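Local coordinates for protein amine Dehydrogenase (Pseudomonas putida, PDB 1JMX) that probably transfers electrons, carrying two covalently bound c-type hemes in the alpha subunit of a quinohemoprotein amine dehydrogenase, at residues A[145-148]-A[149-153]; A[68-71]-A[72-76]; A[452-455]-A[456-460]. All coordinates share one frame; numbering follows the deposited sequence.

Interaction 1. Residues A[145-148]-A[149-153]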
# COMPACT_ATOMS: atom_id res chain seq x y z
N LEU A 145 -1.22 -20.44 2.46
CA LEU A 145 -0.32 -20.93 3.50
C LEU A 145 0.59 -22.10 3.06
O LEU A 145 1.81 -22.01 3.22
CB LEU A 145 -1.11 -21.25 4.79
CG LEU A 145 -0.34 -21.55 6.07
CD1 LEU A 145 0.68 -20.45 6.38
CD2 LEU A 145 -1.34 -21.71 7.21
N PRO A 146 0.03 -23.19 2.49
CA PRO A 146 0.83 -24.33 2.04
C PRO A 146 1.91 -23.94 1.01
O PRO A 146 3.05 -24.39 1.08
CB PRO A 146 -0.21 -25.24 1.41
CG PRO A 146 -1.40 -25.00 2.26
CD PRO A 146 -1.41 -23.50 2.39
N ILE A 147 1.53 -23.10 0.06
CA ILE A 147 2.42 -22.61 -0.99
C ILE A 147 3.55 -21.78 -0.37
O ILE A 147 4.72 -21.93 -0.72
CB ILE A 147 1.63 -21.75 -2.02
CG1 ILE A 147 0.73 -22.64 -2.89
CG2 ILE A 147 2.55 -20.92 -2.89
CD1 ILE A 147 -0.26 -21.86 -3.73
N ALA A 148 3.19 -20.91 0.57
CA ALA A 148 4.16 -20.04 1.22
C ALA A 148 5.17 -20.82 2.06
O ALA A 148 6.36 -20.50 2.07
CB ALA A 148 3.44 -19.00 2.06
N LEU A 149 4.70 -21.87 2.74
CA LEU A 149 5.57 -22.68 3.58
C LEU A 149 6.38 -23.72 2.81
O LEU A 149 7.56 -23.92 3.10
CB LEU A 149 4.75 -23.38 4.67
CG LEU A 149 4.04 -22.51 5.71
CD1 LEU A 149 3.16 -23.37 6.60
CD2 LEU A 149 5.05 -21.73 6.54
N GLN A 150 5.76 -24.35 1.83
CA GLN A 150 6.42 -25.39 1.05
C GLN A 150 7.21 -24.93 -0.17
O GLN A 150 8.22 -25.53 -0.51
CB GLN A 150 5.41 -26.46 0.63
CG GLN A 150 4.87 -27.27 1.79
CD GLN A 150 3.64 -28.08 1.41
OE1 GLN A 150 2.64 -28.08 2.13
NE2 GLN A 150 3.70 -28.76 0.27
N GLN A 151 6.75 -23.87 -0.83
CA GLN A 151 7.44 -23.36 -2.01
C GLN A 151 8.29 -22.13 -1.71
O GLN A 151 9.49 -22.11 -2.00
CB GLN A 151 6.45 -22.99 -3.11
CG GLN A 151 6.34 -23.97 -4.25
CD GLN A 151 5.54 -25.19 -3.90
OE1 GLN A 151 6.04 -26.32 -3.98
NE2 GLN A 151 4.28 -24.99 -3.51
N VAL A 152 7.66 -21.12 -1.13
CA VAL A 152 8.31 -19.85 -0.84
C VAL A 152 9.39 -19.85 0.24
O VAL A 152 10.48 -19.33 0.01
CB VAL A 152 7.27 -18.74 -0.53
CG1 VAL A 152 7.96 -17.38 -0.39
CG2 VAL A 152 6.21 -18.69 -1.64
N VAL A 153 9.11 -20.44 1.40
CA VAL A 153 10.10 -20.47 2.48
C VAL A 153 11.45 -21.05 2.03
O VAL A 153 12.49 -20.45 2.27
CB VAL A 153 9.56 -21.18 3.76
CG1 VAL A 153 10.68 -21.40 4.76
CG2 VAL A 153 8.46 -20.34 4.39
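Leu145 and Leu149, one helical turn apart, lie side by side and point the same way, their CD1 methyls 3.8 Å apart, on helix 144-159, whose regular winding widens into a pi-type turn at 149-152. CG of Leu145 swings away from the backbone N to the trans position (chi1 -170°), which brings its CD1 branch alongside Leu149. Ordinary alpha-helical bonds precede the widening: Leu149 N to Leu145 O, 2.9 Å, and Gln150 N to Pro146 O. The extended Gln150 side chain runs back past that same Pro146 carbonyl.

The change comes at Ile147 O, which is gripped twice. Gln151 N reaches it at 2.8 Å in the i+4 position, tilted 33° from the carbonyl plane, whereas Val152 N approaches in that plane at 3.1 Å from the i+5 position. The next carbonyl has fully shifted to the wider spacing: Ala148 O accepts from Val153 N at 2.8 Å. One residue is thus inserted into the turn. CB of Val152 faces back over the preceding turn, against Ala148 O, and the bent side chain of Gln151 turns its NE2 toward Ile147 CA.

The buried face of the helix fits between two neighbours. Ala148 and Val153 meet Val123 of helix 116-129, and Val152 packs on Gln95, Thr99 and Cys100 of helix 94-100. Cys100 is a covalent attachment point of one heme c, and the Val152 side chain comes to about 5 Å from a bound heme, so the widened turn probably lies in the second shell of that heme's pocket, behind Cys100. At its far end, the CG2 methyl of Val153, held beside its own backbone N, sits 3.1 Å from Ala148 O.

Interaction 2. Residues A[68-71]-A[72-76]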
# COMPACT_ATOMS: atom_id res chain seq x y z
N GLN A 68 24.97 -7.84 12.89
CA GLN A 68 24.20 -8.59 11.91
C GLN A 68 23.70 -7.73 10.76
O GLN A 68 22.52 -7.41 10.65
CB GLN A 68 23.04 -9.29 12.61
CG GLN A 68 23.49 -10.35 13.60
CD GLN A 68 22.58 -10.43 14.80
OE1 GLN A 68 23.04 -10.56 15.93
NE2 GLN A 68 21.28 -10.32 14.56
N GLY A 69 24.63 -7.36 9.89
CA GLY A 69 24.28 -6.55 8.74
C GLY A 69 24.47 -7.34 7.46
O GLY A 69 24.65 -8.56 7.49
N LEU A 70 24.40 -6.65 6.33
CA LEU A 70 24.56 -7.30 5.04
C LEU A 70 25.87 -6.83 4.41
O LEU A 70 26.31 -5.71 4.62
CB LEU A 70 23.41 -6.93 4.10
CG LEU A 70 21.96 -7.14 4.51
CD1 LEU A 70 21.07 -6.81 3.32
CD2 LEU A 70 21.73 -8.57 4.93
N ALA A 71 26.50 -7.72 3.65
CA ALA A 71 27.71 -7.34 2.94
C ALA A 71 27.25 -6.39 1.82
O ALA A 71 26.07 -6.38 1.46
CB ALA A 71 28.38 -8.57 2.35
N PRO A 72 28.15 -5.54 1.31
CA PRO A 72 27.76 -4.62 0.25
C PRO A 72 27.08 -5.31 -0.93
O PRO A 72 26.02 -4.89 -1.37
CB PRO A 72 29.09 -3.98 -0.15
CG PRO A 72 29.81 -3.94 1.16
CD PRO A 72 29.55 -5.32 1.70
N SER A 73 27.67 -6.41 -1.40
CA SER A 73 27.13 -7.15 -2.53
C SER A 73 25.77 -7.80 -2.26
O SER A 73 25.10 -8.23 -3.19
CB SER A 73 28.13 -8.20 -3.00
OG SER A 73 28.38 -9.16 -1.99
N GLU A 74 25.36 -7.87 -1.00
CA GLU A 74 24.07 -8.44 -0.66
C GLU A 74 22.96 -7.39 -0.79
O GLU A 74 21.78 -7.71 -0.65
CB GLU A 74 24.08 -9.06 0.73
CG GLU A 74 25.02 -10.26 0.87
CD GLU A 74 25.01 -10.86 2.26
OE1 GLU A 74 25.02 -10.10 3.25
OE2 GLU A 74 24.98 -12.09 2.38
N THR A 75 23.36 -6.14 -1.01
CA THR A 75 22.40 -5.05 -1.20
C THR A 75 22.33 -4.64 -2.68
O THR A 75 21.49 -3.83 -3.06
CB THR A 75 22.76 -3.78 -0.37
OG1 THR A 75 24.01 -3.24 -0.80
CG2 THR A 75 22.81 -4.11 1.11
N ASP A 76 23.24 -5.19 -3.50
CA ASP A 76 23.29 -4.89 -4.93
C ASP A 76 21.95 -5.04 -5.64
O ASP A 76 21.35 -6.11 -5.65
CB ASP A 76 24.30 -5.80 -5.63
CG ASP A 76 25.74 -5.35 -5.44
OD1 ASP A 76 25.99 -4.32 -4.77
OD2 ASP A 76 26.63 -6.04 -5.98
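Glu74 and Leu70 cross at a slant, the carboxylate of Glu74 reaching back over the main chain between Leu70 and Ala71. Beyond CG the glutamate is fully extended (chi2 180°), which carries OE1 to Ala71 N at 2.8 Å. The N-H meets OE1 on its anti side, 30° out of the carboxylate plane. Glu74 N returns a bond to Ala71 O, 3.0 Å, from above the carbonyl plane, so Ala71 and Glu74 hold each other through two bonds. The Leu70 side chain also crosses that of Thr75 at a slant, with Leu70 CD1 touching Thr75 CG2 at 3.9 Å. The Thr75 hydroxyl donates to Pro72 O at 2.7 Å, in the carbonyl plane and on a lone pair; Thr75 N uses the same oxygen.

The carboxylate has further partners: OE1 forms a salt bridge with Arg31 and OE2 a hydrogen bond with Ser164. These probably favour its ionised state and fix its rotation. Ala71 and Pro72 pack on Trp170 of helix 165-173.

Two overlapping type I turns result, and the glutamate bond to the backbone N-H three residues earlier recalls the N3 arm of a capping box.

Interaction 3. Residues A[452-455]-A[456-460]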
# COMPACT_ATOMS: atom_id res chain seq x y z
N PRO A 452 -15.75 18.83 -2.45
CA PRO A 452 -17.15 19.14 -2.76
C PRO A 452 -17.41 19.58 -4.21
O PRO A 452 -18.47 19.30 -4.77
CB PRO A 452 -17.47 20.25 -1.76
CG PRO A 452 -16.67 19.88 -0.59
CD PRO A 452 -15.34 19.50 -1.20
N GLU A 453 -16.43 20.27 -4.81
CA GLU A 453 -16.53 20.76 -6.19
C GLU A 453 -16.46 19.66 -7.25
O GLU A 453 -16.82 19.87 -8.40
CB GLU A 453 -15.42 21.78 -6.48
CG GLU A 453 -15.59 23.10 -5.77
CD GLU A 453 -16.87 23.83 -6.18
OE1 GLU A 453 -16.93 24.29 -7.35
OE2 GLU A 453 -17.80 23.92 -5.34
N ARG A 454 -15.99 18.48 -6.84
CA ARG A 454 -15.87 17.37 -7.77
C ARG A 454 -17.07 16.43 -7.76
O ARG A 454 -17.90 16.49 -6.86
CB ARG A 454 -14.59 16.58 -7.47
CG ARG A 454 -13.32 17.38 -7.54
CD ARG A 454 -12.12 16.48 -7.82
NE ARG A 454 -12.16 15.96 -9.18
CZ ARG A 454 -11.20 15.24 -9.75
NH1 ARG A 454 -10.11 14.92 -9.08
NH2 ARG A 454 -11.31 14.88 -11.02
N LYS A 455 -17.14 15.58 -8.78
CA LYS A 455 -18.20 14.57 -8.90
C LYS A 455 -18.01 13.59 -7.74
O LYS A 455 -16.90 13.13 -7.50
CB LYS A 455 -18.07 13.79 -10.21
CG LYS A 455 -18.31 14.59 -11.48
CD LYS A 455 -18.18 13.72 -12.73
CE LYS A 455 -18.10 14.58 -14.00
NZ LYS A 455 -19.28 15.48 -14.16
N MET A 456 -19.10 13.31 -7.02
CA MET A 456 -19.07 12.40 -5.87
C MET A 456 -18.15 12.93 -4.76
O MET A 456 -17.60 12.15 -3.98
CB MET A 456 -18.60 11.01 -6.31
CG MET A 456 -19.49 10.35 -7.34
SD MET A 456 -18.84 8.80 -7.91
CE MET A 456 -19.44 7.68 -6.64
N MET A 457 -17.99 14.26 -4.73
CA MET A 457 -17.14 14.97 -3.76
C MET A 457 -15.78 14.28 -3.61
O MET A 457 -15.18 14.30 -2.54
CB MET A 457 -17.85 15.11 -2.40
CG MET A 457 -17.99 13.81 -1.61
SD MET A 457 -19.18 13.89 -0.26
CE MET A 457 -18.77 15.51 0.46
N THR A 458 -15.29 13.74 -4.71
CA THR A 458 -14.03 13.00 -4.72
C THR A 458 -12.75 13.81 -4.48
O THR A 458 -12.76 15.04 -4.45
CB THR A 458 -13.90 12.15 -6.00
OG1 THR A 458 -12.87 11.17 -5.82
CG2 THR A 458 -13.56 13.02 -7.21
N ASN A 459 -11.65 13.09 -4.28
CA ASN A 459 -10.35 13.71 -4.05
C ASN A 459 -9.78 14.32 -5.32
O ASN A 459 -10.20 14.02 -6.43
CB ASN A 459 -9.36 12.68 -3.51
CG ASN A 459 -9.95 11.82 -2.42
OD1 ASN A 459 -10.43 10.72 -2.70
ND2 ASN A 459 -9.92 12.31 -1.19
N ASN A 460 -8.75 15.14 -5.13
CA ASN A 460 -8.07 15.81 -6.22
C ASN A 460 -7.05 14.87 -6.87
O ASN A 460 -5.88 15.21 -7.05
CB ASN A 460 -7.43 17.09 -5.70
CG ASN A 460 -8.46 18.06 -5.15
OD1 ASN A 460 -9.51 18.28 -5.76
ND2 ASN A 460 -8.18 18.63 -3.98
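With chi1 of Arg454 at -59° its CG stands beside the backbone N, and a bend at chi3 (71°) then folds the guanidinium back along Thr458 and Asn459. Thr458 keeps OG1 trans to its backbone N (chi1 -164°), which turns CG2 inward: this methyl touches Arg454 CB at 3.7 Å and lies over one face of the guanidinium, the two side chains crossing at an angle. Asn459 O approaches obliquely and takes a weak hydrogen bond from Arg454 NH1, 2.8 Å, while Asn460 CA sits at the edge of the group.

Outside these segments Arg454 NH2 forms a salt bridge with Asp430 and a hydrogen bond to Asp428 O, and NH1 also donates to Ala461 O. The planar group is thereby pinned on several sides.

The backbone before Thr458 turns tightly. Met457 N gives Arg454 O a weak hydrogen bond of 3.1 Å, closing a type II turn, and Thr458 N donates a hydrogen bond to Lys455 O at 3.3 Å. Met456 and Met457 both have left-handed helical torsions. Met456 packs on His295 and Met457 on Asp294 of the neighbouring amine dehydrogenase chain, and both also touch a further protein chain.

Thr458 OG1 and Asn459 OD1 form hydrogen bonds with that further chain, making this a subunit-interface loop of two overlapping reverse turns, the second of type I'/III'.

In the fold
Interaction 2 comes first along the chain, then interaction 1, then interaction 3. The first two share the heme-binding cytochrome c-like part: 68-76 lies in the loop between helices 54-67 and 94-100, and 145-153 in helix 144-159. Their centres are 25 Å apart and they do not touch. Interaction 3 is in domain IV, in the loop between strands 442-445 and 462-470, with its centre 43 Å from that of interaction 1 and 47 Å from that of interaction 2. Interactions 2 and 3 fall on opposite sides of the chain's centre. The first two contacts thus shape the heme-carrying part, while the third lies where domain IV meets other subunits.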